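Side-chain contacts in ectonucleoside triphosphate diphosphohydrolase 4 (Homo sapiens, PDB 6WG5), which belongs to the GDA1/CD39 family of nucleoside phosphatases, whose fold is related to that of actin: residues 230-235 with 379-384; 319-324 with 350-355; 346-351 with 442-447; 404-409 with 447-452. One frame throughout, in Å; residues are numbered along the deposited sequence.

Interaction 1: residues 230-235 with 379-384; sequences TQIAYE and SEFYGF
Phe381 is the residue through which 379-384 reaches Ile232, Ala233 and Tyr234 of 230-235. The two strands run nearly antiparallel, at 162°, with axes 9.0 Å apart at their closest; strand 221-225 separates them, and the phenylalanine side chain reaches across to the far strand. Ser379 and Glu380 lead up to Phe381 without touching 230-235. The Phe381 side chain points toward the other strand, with CG beside the backbone N (chi1 -80°), and the far end of the ring does the touching. Its CZ lies 3.6 Å from CB of Tyr234, and Phe381 CE1 is 4.2 Å from the carbonyl O of Ala233. The same CE1 of Phe381 just reaches CG1 of Ile232, at 4.5 Å. Tyr234 holds its own ring between its backbone N and carbonyl carbon, which leaves CB and the CD2 side of the ring facing Phe381. CD2 lies at the edge of the Phe381 ring, in its plane, and the two rings meet obliquely, with centroids 5.6 Å apart and planes at 64°. Tyr234 OH is bonded to the carbonyl of Pro372, and the Phe381 ring also meets Phe459 edge-to-face. Beyond Phe381 the strand continues through Tyr382, Gly383 and Phe384, none of which touches 230-235. In the mixed sheet that contains both strands, 221-225 lies between them and 270-279 pairs with the other side of 229-235, a strand order consistent with an actin-like (RNase H-like) domain.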
loop_
_atom_site.group_PDB
_atom_site.type_symbol
_atom_site.label_atom_id
_atom_site.label_comp_id
_atom_site.label_asym_id
_atom_site.label_seq_id
_atom_site.Cartn_x
_atom_site.Cartn_y
_atom_site.Cartn_z
ATOM N N THR A 230 8.667 2.357 3.664
ATOM C CA THR A 230 7.472 2.655 4.435
ATOM C C THR A 230 6.629 3.638 3.637
ATOM O O THR A 230 7.147 4.645 3.142
ATOM C CB THR A 230 7.825 3.238 5.807
ATOM O OG1 THR A 230 8.548 2.263 6.569
ATOM C CG2 THR A 230 6.565 3.642 6.570
ATOM N N GLN A 231 5.341 3.342 3.505
ATOM C CA GLN A 231 4.423 4.167 2.735
ATOM C C GLN A 231 3.271 4.615 3.621
ATOM O O GLN A 231 2.818 3.867 4.495
ATOM C CB GLN A 231 3.879 3.409 1.518
ATOM C CG GLN A 231 3.150 4.304 0.520
ATOM C CD GLN A 231 2.404 3.517 -0.544
ATOM O OE1 GLN A 231 1.511 2.725 -0.238
ATOM N NE2 GLN A 231 2.771 3.733 -1.802
ATOM N N ILE A 232 2.802 5.837 3.389
ATOM C CA ILE A 232 1.681 6.407 4.126
ATOM C C ILE A 232 0.796 7.153 3.140
ATOM O O ILE A 232 1.290 7.895 2.284
ATOM C CB ILE A 232 2.160 7.344 5.257
ATOM C CG1 ILE A 232 0.963 7.950 5.990
ATOM C CG2 ILE A 232 3.051 8.441 4.699
ATOM C CD1 ILE A 232 1.331 8.694 7.262
ATOM N N ALA A 233 -0.515 6.953 3.258
ATOM C CA ALA A 233 -1.468 7.642 2.399
ATOM C C ALA A 233 -2.736 7.932 3.186
ATOM O O ALA A 233 -3.261 7.044 3.865
ATOM C CB ALA A 233 -1.796 6.811 1.155
ATOM N N TYR A 234 -3.227 9.166 3.088
ATOM C CA TYR A 234 -4.468 9.524 3.759
ATOM C C TYR A 234 -5.072 10.758 3.104
ATOM O O TYR A 234 -4.405 11.489 2.370
ATOM C CB TYR A 234 -4.246 9.768 5.255
ATOM C CG TYR A 234 -3.166 10.774 5.570
ATOM C CD1 TYR A 234 -3.471 12.113 5.763
ATOM C CD2 TYR A 234 -1.844 10.380 5.692
ATOM C CE1 TYR A 234 -2.486 13.032 6.062
ATOM C CE2 TYR A 234 -0.853 11.290 5.990
ATOM C CZ TYR A 234 -1.177 12.613 6.173
ATOM O OH TYR A 234 -0.181 13.516 6.470
ATOM N N GLU A 235 -6.353 10.971 3.387
ATOM C CA GLU A 235 -7.073 12.114 2.854
ATOM C C GLU A 235 -6.786 13.355 3.684
ATOM O O GLU A 235 -6.664 13.285 4.910
ATOM C CB GLU A 235 -8.578 11.837 2.842
ATOM C CG GLU A 235 -9.419 13.007 2.346
ATOM C CD GLU A 235 -10.909 12.756 2.468
ATOM O OE1 GLU A 235 -11.296 11.644 2.886
ATOM O OE2 GLU A 235 -11.692 13.677 2.151
ATOM N N SER A 379 -9.963 10.667 12.855
ATOM C CA SER A 379 -9.270 9.965 11.783
ATOM C C SER A 379 -9.196 8.485 12.129
ATOM O O SER A 379 -9.499 8.070 13.251
ATOM C CB SER A 379 -7.869 10.539 11.559
ATOM O OG SER A 379 -7.022 10.256 12.659
ATOM N N GLU A 380 -8.794 7.689 11.139
ATOM C CA GLU A 380 -8.563 6.264 11.327
ATOM C C GLU A 380 -7.573 5.795 10.271
ATOM O O GLU A 380 -7.538 6.324 9.157
ATOM C CB GLU A 380 -9.863 5.455 11.245
ATOM C CG GLU A 380 -10.578 5.553 9.908
ATOM C CD GLU A 380 -11.911 4.826 9.902
ATOM O OE1 GLU A 380 -11.926 3.608 10.182
ATOM O OE2 GLU A 380 -12.944 5.478 9.621
ATOM N N PHE A 381 -6.768 4.799 10.637
ATOM C CA PHE A 381 -5.743 4.259 9.756
ATOM C C PHE A 381 -5.731 2.743 9.850
ATOM O O PHE A 381 -6.041 2.166 10.895
ATOM C CB PHE A 381 -4.347 4.790 10.110
ATOM C CG PHE A 381 -4.066 6.169 9.589
ATOM C CD1 PHE A 381 -3.280 6.349 8.461
ATOM C CD2 PHE A 381 -4.579 7.285 10.227
ATOM C CE1 PHE A 381 -3.012 7.618 7.979
ATOM C CE2 PHE A 381 -4.315 8.556 9.750
ATOM C CZ PHE A 381 -3.530 8.721 8.624
ATOM N N TYR A 382 -5.365 2.105 8.742
ATOM C CA TYR A 382 -5.029 0.689 8.715
ATOM C C TYR A 382 -3.519 0.539 8.594
ATOM O O TYR A 382 -2.870 1.291 7.856
ATOM C CB TYR A 382 -5.714 -0.027 7.549
ATOM C CG TYR A 382 -7.143 -0.434 7.822
ATOM C CD1 TYR A 382 -7.483 -1.768 8.006
ATOM C CD2 TYR A 382 -8.151 0.515 7.896
ATOM C CE1 TYR A 382 -8.790 -2.143 8.254
ATOM C CE2 TYR A 382 -9.460 0.149 8.146
ATOM C CZ TYR A 382 -9.774 -1.181 8.325
ATOM O OH TYR A 382 -11.079 -1.546 8.573
ATOM N N GLY A 383 -2.962 -0.426 9.321
ATOM C CA GLY A 383 -1.539 -0.720 9.279
ATOM C C GLY A 383 -1.303 -2.084 8.652
ATOM O O GLY A 383 -1.865 -3.087 9.096
ATOM N N PHE A 384 -0.469 -2.103 7.618
ATOM C CA PHE A 384 -0.202 -3.312 6.853
ATOM C C PHE A 384 1.262 -3.713 6.987
ATOM O O PHE A 384 2.096 -2.965 7.500
ATOM C CB PHE A 384 -0.564 -3.115 5.378
ATOM C CG PHE A 384 -2.029 -2.888 5.142
ATOM C CD1 PHE A 384 -2.920 -3.949 5.170
ATOM C CD2 PHE A 384 -2.517 -1.617 4.889
ATOM C CE1 PHE A 384 -4.271 -3.743 4.953
ATOM C CE2 PHE A 384 -3.862 -1.408 4.672
ATOM C CZ PHE A 384 -4.740 -2.472 4.704
#

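Interaction 2: residues 319-324 with 350-355; sequences DPCLPL and ETIQPF
Cys321 and Ile352 meet by sulfur and methyl branch, SG of Cys321 lying 3.9 Å from CG2 of Ile352, beside a second contact in which Pro320 and Thr351 approach at an angle. Both residues of the loop direct their side chains toward 350-355. In Cys321 the sulfur stands beside the backbone N (chi1 -66°) and continues into the disulfide with Cys348, one turn earlier on the same helix as Ile352; the isoleucine methyl thus packs against a sulfur already tethered to its own helix. CG2 of Ile352 likewise stands beside its backbone N and is the branch that touches SG. In the second pair, CG of Pro320 is 4.0 Å from OG1 of Thr351. That approach is a van der Waals contact; the hydroxyl itself is hydrogen-bonded to Leu347 O. The loop presents these two residues from a type I turn running from Asp319 to Leu322, whose closing backbone bond is weak. A shorter bond reinforces it: the N of Cys321 gives to Asp319 OD2 at 3.1 Å, from well above the carboxylate plane, forming an Asx turn. The same carboxylate forms a salt bridge with Arg287 and accepts from Tyr290, which would hold its orientation. Phe355 N donates to Ile352 O at 3.1 Å. Helix 283-296, bearing Arg287 and Tyr290, lies alongside both segments, while Phe444 of helix 436-456 packs on Cys321 and Ile352, and the loop itself leads from strand 317-319 to strand 327-332.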
loop_
_atom_site.group_PDB
_atom_site.type_symbol
_atom_site.label_atom_id
_atom_site.label_comp_id
_atom_site.label_asym_id
_atom_site.label_seq_id
_atom_site.Cartn_x
_atom_site.Cartn_y
_atom_site.Cartn_z
ATOM N N ASP A 319 24.089 -5.143 21.687
ATOM C CA ASP A 319 23.038 -4.539 20.887
ATOM C C ASP A 319 21.720 -4.621 21.640
ATOM O O ASP A 319 21.194 -5.730 21.822
ATOM C CB ASP A 319 22.925 -5.247 19.539
ATOM C CG ASP A 319 21.937 -4.573 18.606
ATOM O OD1 ASP A 319 21.614 -5.167 17.555
ATOM O OD2 ASP A 319 21.483 -3.452 18.925
ATOM N N PRO A 320 21.145 -3.502 22.094
ATOM C CA PRO A 320 19.848 -3.574 22.784
ATOM C C PRO A 320 18.696 -3.932 21.866
ATOM O O PRO A 320 17.619 -4.288 22.362
ATOM C CB PRO A 320 19.680 -2.164 23.357
ATOM C CG PRO A 320 20.430 -1.293 22.406
ATOM C CD PRO A 320 21.608 -2.110 21.944
ATOM N N CYS A 321 18.889 -3.849 20.552
ATOM C CA CYS A 321 17.852 -4.148 19.578
ATOM C C CYS A 321 17.797 -5.625 19.206
ATOM O O CYS A 321 17.092 -5.986 18.258
ATOM C CB CYS A 321 18.068 -3.305 18.320
ATOM S SG CYS A 321 17.856 -1.531 18.587
ATOM N N LEU A 322 18.523 -6.482 19.922
ATOM C CA LEU A 322 18.473 -7.915 19.688
ATOM C C LEU A 322 17.960 -8.630 20.932
ATOM O O LEU A 322 18.130 -8.135 22.050
ATOM C CB LEU A 322 19.853 -8.474 19.315
ATOM C CG LEU A 322 20.317 -8.216 17.881
ATOM C CD1 LEU A 322 21.771 -8.627 17.715
ATOM C CD2 LEU A 322 19.438 -8.954 16.877
ATOM N N PRO A 323 17.327 -9.794 20.771
ATOM C CA PRO A 323 16.847 -10.536 21.942
ATOM C C PRO A 323 17.976 -10.823 22.921
ATOM O O PRO A 323 19.145 -10.928 22.544
ATOM C CB PRO A 323 16.287 -11.830 21.340
ATOM C CG PRO A 323 15.999 -11.507 19.926
ATOM C CD PRO A 323 17.002 -10.479 19.510
ATOM N N LEU A 324 17.608 -10.959 24.191
ATOM C CA LEU A 324 18.597 -11.176 25.237
ATOM C C LEU A 324 19.405 -12.442 24.971
ATOM O O LEU A 324 18.843 -13.520 24.752
ATOM C CB LEU A 324 17.902 -11.270 26.595
ATOM C CG LEU A 324 18.805 -11.502 27.808
ATOM C CD1 LEU A 324 19.630 -10.261 28.115
ATOM C CD2 LEU A 324 17.966 -11.899 29.006
ATOM N N GLU A 350 15.639 4.522 21.557
ATOM C CA GLU A 350 16.497 5.701 21.570
ATOM C C GLU A 350 17.656 5.557 20.596
ATOM O O GLU A 350 18.079 6.546 19.988
ATOM C CB GLU A 350 17.029 5.951 22.981
ATOM C CG GLU A 350 15.948 6.069 24.042
ATOM C CD GLU A 350 14.933 7.153 23.725
ATOM O OE1 GLU A 350 15.259 8.065 22.936
ATOM O OE2 GLU A 350 13.808 7.090 24.264
ATOM N N THR A 351 18.175 4.341 20.430
ATOM C CA THR A 351 19.343 4.141 19.580
ATOM C C THR A 351 19.004 4.354 18.109
ATOM O O THR A 351 19.816 4.901 17.356
ATOM C CB THR A 351 19.909 2.738 19.795
ATOM O OG1 THR A 351 20.115 2.517 21.197
ATOM C CG2 THR A 351 21.230 2.574 19.063
ATOM N N ILE A 352 17.811 3.928 17.681
ATOM C CA ILE A 352 17.450 3.964 16.267
ATOM C C ILE A 352 16.789 5.273 15.861
ATOM O O ILE A 352 16.484 5.455 14.674
ATOM C CB ILE A 352 16.529 2.776 15.913
ATOM C CG1 ILE A 352 15.213 2.862 16.696
ATOM C CG2 ILE A 352 17.256 1.460 16.186
ATOM C CD1 ILE A 352 14.261 1.712 16.437
ATOM N N GLN A 353 16.560 6.188 16.803
ATOM C CA GLN A 353 16.010 7.504 16.478
ATOM C C GLN A 353 16.700 8.171 15.296
ATOM O O GLN A 353 16.003 8.582 14.356
ATOM C CB GLN A 353 16.097 8.407 17.717
ATOM C CG GLN A 353 14.964 8.227 18.701
ATOM C CD GLN A 353 13.699 8.921 18.255
ATOM O OE1 GLN A 353 12.690 8.277 17.979
ATOM N NE2 GLN A 353 13.747 10.246 18.178
ATOM N N PRO A 354 18.027 8.313 15.270
ATOM C CA PRO A 354 18.664 9.042 14.160
ATOM C C PRO A 354 18.299 8.520 12.785
ATOM O O PRO A 354 18.289 9.293 11.818
ATOM C CB PRO A 354 20.164 8.859 14.441
ATOM C CG PRO A 354 20.253 8.587 15.900
ATOM C CD PRO A 354 19.009 7.838 16.259
ATOM N N PHE A 355 17.995 7.230 12.663
ATOM C CA PHE A 355 17.793 6.623 11.356
ATOM C C PHE A 355 16.456 6.986 10.728
ATOM O O PHE A 355 16.251 6.694 9.545
ATOM C CB PHE A 355 17.933 5.105 11.473
ATOM C CG PHE A 355 19.297 4.672 11.917
ATOM C CD1 PHE A 355 20.291 4.411 10.989
ATOM C CD2 PHE A 355 19.599 4.559 13.263
ATOM C CE1 PHE A 355 21.551 4.025 11.395
ATOM C CE2 PHE A 355 20.858 4.175 13.673
ATOM C CZ PHE A 355 21.835 3.909 12.738
#

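Interaction 3: residues 346-351 with 442-447; sequences DLCRET and QCFKSA
The methyl of Ala447, on helix 436-456, sits against two successive residues of helix 345-352: Ala447 CB is 3.7 Å from CG of Arg349 and 3.8 Å from SG of Cys348. With so small a side chain here, the CA atoms of Arg349 and Ala447 stand 5.4 Å apart as the helices cross at -61°. Cys348 has its sulfur anti to the backbone N (chi1 180°), directed into the other helix. There SG of Cys348 also lies 4.4 Å from CD1 of Phe444, an oblique sulfur-aromatic contact. Arg349 takes a different course: CG stands beside the backbone N, and a bend at chi3 (-63°) turns the guanidinium back to its own helix. Arg349 NH2 there meets Asp346 OD1 at 3.0 Å, almost in the guanidinium plane, a salt bridge that NE joins weakly. NH1 is paired with Glu451 farther along helix 436-456, while Asp346 OD2 pairs with Lys411, so the charges link three helices. A disulfide from Cys443 to Cys414 anchors helix 436-456 to the end of helix 403-414, and helix 283-296 packs on Phe444.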
loop_
_atom_site.group_PDB
_atom_site.type_symbol
_atom_site.label_atom_id
_atom_site.label_comp_id
_atom_site.label_asym_id
_atom_site.label_seq_id
_atom_site.Cartn_x
_atom_site.Cartn_y
_atom_site.Cartn_z
ATOM N N ASP A 346 13.255 -0.250 25.284
ATOM C CA ASP A 346 13.277 1.205 25.406
ATOM C C ASP A 346 14.616 1.780 24.960
ATOM O O ASP A 346 14.664 2.861 24.361
ATOM C CB ASP A 346 12.971 1.616 26.846
ATOM C CG ASP A 346 11.512 1.419 27.212
ATOM O OD1 ASP A 346 10.643 1.588 26.328
ATOM O OD2 ASP A 346 11.234 1.097 28.386
ATOM N N LEU A 347 15.715 1.081 25.245
ATOM C CA LEU A 347 17.020 1.566 24.813
ATOM C C LEU A 347 17.201 1.401 23.309
ATOM O O LEU A 347 17.909 2.193 22.677
ATOM C CB LEU A 347 18.127 0.835 25.575
ATOM C CG LEU A 347 19.569 1.246 25.275
ATOM C CD1 LEU A 347 19.781 2.732 25.514
ATOM C CD2 LEU A 347 20.533 0.428 26.120
ATOM N N CYS A 348 16.567 0.385 22.720
ATOM C CA CYS A 348 16.593 0.238 21.270
ATOM C C CYS A 348 15.914 1.419 20.588
ATOM O O CYS A 348 16.411 1.934 19.579
ATOM C CB CYS A 348 15.916 -1.071 20.864
ATOM S SG CYS A 348 15.887 -1.352 19.086
ATOM N N ARG A 349 14.773 1.861 21.125
ATOM C CA ARG A 349 14.052 2.976 20.522
ATOM C C ARG A 349 14.913 4.231 20.475
ATOM O O ARG A 349 14.926 4.943 19.464
ATOM C CB ARG A 349 12.759 3.245 21.292
ATOM C CG ARG A 349 11.726 2.143 21.173
ATOM C CD ARG A 349 10.374 2.579 21.711
ATOM N NE ARG A 349 10.415 2.897 23.137
ATOM C CZ ARG A 349 10.591 4.116 23.639
ATOM N NH1 ARG A 349 10.751 5.163 22.842
ATOM N NH2 ARG A 349 10.609 4.289 24.953
ATOM N N GLU A 350 15.639 4.522 21.557
ATOM C CA GLU A 350 16.497 5.701 21.570
ATOM C C GLU A 350 17.656 5.557 20.596
ATOM O O GLU A 350 18.079 6.546 19.988
ATOM C CB GLU A 350 17.029 5.951 22.981
ATOM C CG GLU A 350 15.948 6.069 24.042
ATOM C CD GLU A 350 14.933 7.153 23.725
ATOM O OE1 GLU A 350 15.259 8.065 22.936
ATOM O OE2 GLU A 350 13.808 7.090 24.264
ATOM N N THR A 351 18.175 4.341 20.430
ATOM C CA THR A 351 19.343 4.141 19.580
ATOM C C THR A 351 19.004 4.354 18.109
ATOM O O THR A 351 19.816 4.901 17.356
ATOM C CB THR A 351 19.909 2.738 19.795
ATOM O OG1 THR A 351 20.115 2.517 21.197
ATOM C CG2 THR A 351 21.230 2.574 19.063
ATOM N N GLN A 442 12.298 -9.356 15.574
ATOM C CA GLN A 442 11.069 -8.779 16.111
ATOM C C GLN A 442 11.361 -7.555 16.967
ATOM O O GLN A 442 10.641 -6.552 16.897
ATOM C CB GLN A 442 10.312 -9.832 16.926
ATOM C CG GLN A 442 9.287 -9.276 17.925
ATOM C CD GLN A 442 8.054 -8.698 17.257
ATOM O OE1 GLN A 442 7.755 -8.999 16.102
ATOM N NE2 GLN A 442 7.328 -7.861 17.987
ATOM N N CYS A 443 12.404 -7.619 17.794
ATOM C CA CYS A 443 12.676 -6.533 18.729
ATOM C C CYS A 443 13.002 -5.243 17.995
ATOM O O CYS A 443 12.361 -4.210 18.213
ATOM C CB CYS A 443 13.810 -6.925 19.670
ATOM S SG CYS A 443 13.172 -7.965 20.955
ATOM N N PHE A 444 14.011 -5.281 17.125
ATOM C CA PHE A 444 14.353 -4.090 16.362
ATOM C C PHE A 444 13.142 -3.574 15.594
ATOM O O PHE A 444 12.839 -2.376 15.621
ATOM C CB PHE A 444 15.506 -4.381 15.403
ATOM C CG PHE A 444 15.862 -3.211 14.535
ATOM C CD1 PHE A 444 16.856 -2.329 14.917
ATOM C CD2 PHE A 444 15.181 -2.976 13.354
ATOM C CE1 PHE A 444 17.175 -1.247 14.129
ATOM C CE2 PHE A 444 15.492 -1.892 12.564
ATOM C CZ PHE A 444 16.490 -1.023 12.953
ATOM N N LYS A 445 12.427 -4.473 14.911
ATOM C CA LYS A 445 11.333 -4.035 14.052
ATOM C C LYS A 445 10.147 -3.520 14.856
ATOM O O LYS A 445 9.472 -2.582 14.420
ATOM C CB LYS A 445 10.911 -5.177 13.133
ATOM C CG LYS A 445 11.888 -5.411 11.986
ATOM C CD LYS A 445 11.804 -6.827 11.457
ATOM C CE LYS A 445 11.335 -6.861 10.024
ATOM N NZ LYS A 445 11.122 -8.261 9.565
ATOM N N SER A 446 9.876 -4.106 16.023
ATOM C CA SER A 446 8.800 -3.591 16.864
ATOM C C SER A 446 9.117 -2.184 17.355
ATOM O O SER A 446 8.233 -1.319 17.396
ATOM C CB SER A 446 8.562 -4.529 18.047
ATOM O OG SER A 446 9.698 -4.586 18.888
ATOM N N ALA A 447 10.375 -1.934 17.726
ATOM C CA ALA A 447 10.774 -0.602 18.172
ATOM C C ALA A 447 10.788 0.384 17.013
ATOM O O ALA A 447 10.352 1.531 17.160
ATOM C CB ALA A 447 12.148 -0.665 18.831
#

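Interaction 4: residues 404-409 with 447-452; sequences AKFTKA and AWMFEV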
loop_
_atom_site.group_PDB
_atom_site.type_symbol
_atom_site.label_atom_id
_atom_site.label_comp_id
_atom_site.label_asym_id
_atom_site.label_seq_id
_atom_site.Cartn_x
_atom_site.Cartn_y
_atom_site.Cartn_z
ATOM N N ALA A 404 0.103 1.183 25.029
ATOM C CA ALA A 404 0.458 0.623 26.330
ATOM C C ALA A 404 0.571 -0.895 26.262
ATOM O O ALA A 404 1.566 -1.475 26.711
ATOM C CB ALA A 404 -0.573 1.037 27.381
ATOM N N LYS A 405 -0.443 -1.556 25.701
ATOM C CA LYS A 405 -0.415 -3.012 25.612
ATOM C C LYS A 405 0.705 -3.495 24.703
ATOM O O LYS A 405 1.280 -4.563 24.943
ATOM C CB LYS A 405 -1.756 -3.535 25.104
ATOM C CG LYS A 405 -2.919 -3.304 26.051
ATOM C CD LYS A 405 -4.225 -3.726 25.405
ATOM C CE LYS A 405 -5.391 -3.624 26.368
ATOM N NZ LYS A 405 -6.653 -4.085 25.729
ATOM N N PHE A 406 1.026 -2.731 23.660
ATOM C CA PHE A 406 2.062 -3.148 22.724
ATOM C C PHE A 406 3.448 -3.002 23.338
ATOM O O PHE A 406 4.259 -3.937 23.296
ATOM C CB PHE A 406 1.952 -2.337 21.433
ATOM C CG PHE A 406 3.125 -2.506 20.512
ATOM C CD1 PHE A 406 3.218 -3.610 19.684
ATOM C CD2 PHE A 406 4.132 -1.558 20.475
ATOM C CE1 PHE A 406 4.295 -3.767 18.837
ATOM C CE2 PHE A 406 5.213 -1.711 19.630
ATOM C CZ PHE A 406 5.294 -2.816 18.810
ATOM N N THR A 407 3.744 -1.834 23.914
ATOM C CA THR A 407 5.069 -1.607 24.483
ATOM C C THR A 407 5.370 -2.605 25.591
ATOM O O THR A 407 6.503 -3.083 25.714
ATOM C CB THR A 407 5.186 -0.177 25.012
ATOM O OG1 THR A 407 4.106 0.096 25.914
ATOM C CG2 THR A 407 5.164 0.822 23.865
ATOM N N LYS A 408 4.369 -2.933 26.409
ATOM C CA LYS A 408 4.570 -3.916 27.469
ATOM C C LYS A 408 4.920 -5.279 26.885
ATOM O O LYS A 408 5.924 -5.892 27.265
ATOM C CB LYS A 408 3.316 -4.007 28.339
ATOM C CG LYS A 408 3.441 -4.945 29.524
ATOM C CD LYS A 408 2.184 -4.906 30.375
ATOM C CE LYS A 408 2.306 -5.778 31.615
ATOM N NZ LYS A 408 1.096 -5.671 32.482
ATOM N N ALA A 409 4.098 -5.769 25.955
ATOM C CA ALA A 409 4.367 -7.064 25.340
ATOM C C ALA A 409 5.685 -7.044 24.577
ATOM O O ALA A 409 6.457 -8.008 24.631
ATOM C CB ALA A 409 3.216 -7.452 24.414
ATOM N N ALA A 447 10.375 -1.934 17.726
ATOM C CA ALA A 447 10.774 -0.602 18.172
ATOM C C ALA A 447 10.788 0.384 17.013
ATOM O O ALA A 447 10.352 1.531 17.160
ATOM C CB ALA A 447 12.148 -0.665 18.831
ATOM N N TRP A 448 11.302 -0.041 15.859
ATOM C CA TRP A 448 11.263 0.805 14.673
ATOM C C TRP A 448 9.825 1.139 14.298
ATOM O O TRP A 448 9.496 2.297 14.014
ATOM C CB TRP A 448 11.982 0.102 13.521
ATOM C CG TRP A 448 11.998 0.878 12.245
ATOM C CD1 TRP A 448 11.304 0.593 11.105
ATOM C CD2 TRP A 448 12.748 2.067 11.971
ATOM N NE1 TRP A 448 11.579 1.529 10.136
ATOM C CE2 TRP A 448 12.461 2.446 10.643
ATOM C CE3 TRP A 448 13.635 2.848 12.718
ATOM C CZ2 TRP A 448 13.023 3.572 10.049
ATOM C CZ3 TRP A 448 14.197 3.964 12.125
ATOM C CH2 TRP A 448 13.887 4.316 10.803
ATOM N N MET A 449 8.949 0.134 14.306
ATOM C CA MET A 449 7.531 0.375 14.055
ATOM C C MET A 449 6.982 1.423 15.014
ATOM O O MET A 449 6.282 2.355 14.606
ATOM C CB MET A 449 6.754 -0.936 14.193
ATOM C CG MET A 449 5.369 -0.917 13.571
ATOM S SD MET A 449 4.135 -1.768 14.581
ATOM C CE MET A 449 3.724 -0.476 15.748
ATOM N N PHE A 450 7.302 1.282 16.303
ATOM C CA PHE A 450 6.761 2.187 17.310
ATOM C C PHE A 450 7.233 3.618 17.084
ATOM O O PHE A 450 6.452 4.567 17.225
ATOM C CB PHE A 450 7.166 1.703 18.702
ATOM C CG PHE A 450 6.596 2.525 19.822
ATOM C CD1 PHE A 450 5.379 2.195 20.390
ATOM C CD2 PHE A 450 7.279 3.626 20.309
ATOM C CE1 PHE A 450 4.852 2.950 21.420
ATOM C CE2 PHE A 450 6.757 4.385 21.337
ATOM C CZ PHE A 450 5.542 4.045 21.895
ATOM N N GLU A 451 8.509 3.792 16.732
ATOM C CA GLU A 451 9.075 5.129 16.595
ATOM C C GLU A 451 8.647 5.795 15.293
ATOM O O GLU A 451 8.296 6.979 15.290
ATOM C CB GLU A 451 10.599 5.062 16.681
ATOM C CG GLU A 451 11.121 4.805 18.083
ATOM C CD GLU A 451 10.814 5.946 19.031
ATOM O OE1 GLU A 451 10.625 7.082 18.551
ATOM O OE2 GLU A 451 10.752 5.713 20.256
ATOM N N VAL A 452 8.692 5.064 14.178
ATOM C CA VAL A 452 8.192 5.600 12.914
ATOM C C VAL A 452 6.772 6.118 13.091
ATOM O O VAL A 452 6.413 7.189 12.587
ATOM C CB VAL A 452 8.267 4.521 11.816
ATOM C CG1 VAL A 452 7.572 4.984 10.538
ATOM C CG2 VAL A 452 9.713 4.165 11.530
#
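Thr407 and Phe450 lie where the backbones are nearest, their CA atoms 8.3 Å apart, in a pair of helices that run roughly antiparallel (signed crossing angle -150°) with axes 11.5 Å from each other. Bulky side chains fill that spacing. The Thr407 methyl CG2 approaches the Phe450 ring obliquely, 3.3 Å from CE1. The threonine hydroxyl turns back to its own helix, near the carbonyls of Ala403 and Ala404. Phe406 and Phe450 both extend toward the opposite helix and slide past each other in opposite directions. Each has CG anti to its backbone N (chi1 169° for Phe406), and CD1 of Phe450 comes to the edge of the Phe406 ring, near its plane, 4.0 Å from CD2. One face of the Phe406 ring receives Met449, whose CE is 4.2 Å from CZ. This is a Met-aromatic contact, with SD 5.2 Å from the ring centroid and oblique to it; the methionine chain bends at chi2 and chi3 to bring its methyl over the ring. Phe406 is therefore met on a face and at an edge by consecutive residues of 447-452, in antiparallel packing of helices 403-414 and 436-456 within the helical part of the GDA1/CD39 family fold. Helix 386-392 adds Thr391 against Phe406, and Phe387 and Cys390 against Met449. Phe450 also touches Tyr401 and Arg349, and its ring meets that of His454.

From the N terminus, 230-235 opens interaction 1, which closes at 379-384 and joins two non-adjacent strands of one mixed sheet. Interaction 2 (319-324 with 350-355) lies wholly within that span and closes a short loop through strands 327-332 and 335-341 and the start of helix 345-352. Interaction 3 starts on the same helix, shares Glu350 and Thr351 with interaction 2, and runs out to 442-447, crossing interaction 1. Interaction 4 opens at 404-409, after interaction 1 has closed, and ends at 447-452; it crosses interaction 3 and shares Ala447 with it. Helix 436-456 thus joins interactions 3 and 4, whereas interaction 1 touches none of the others.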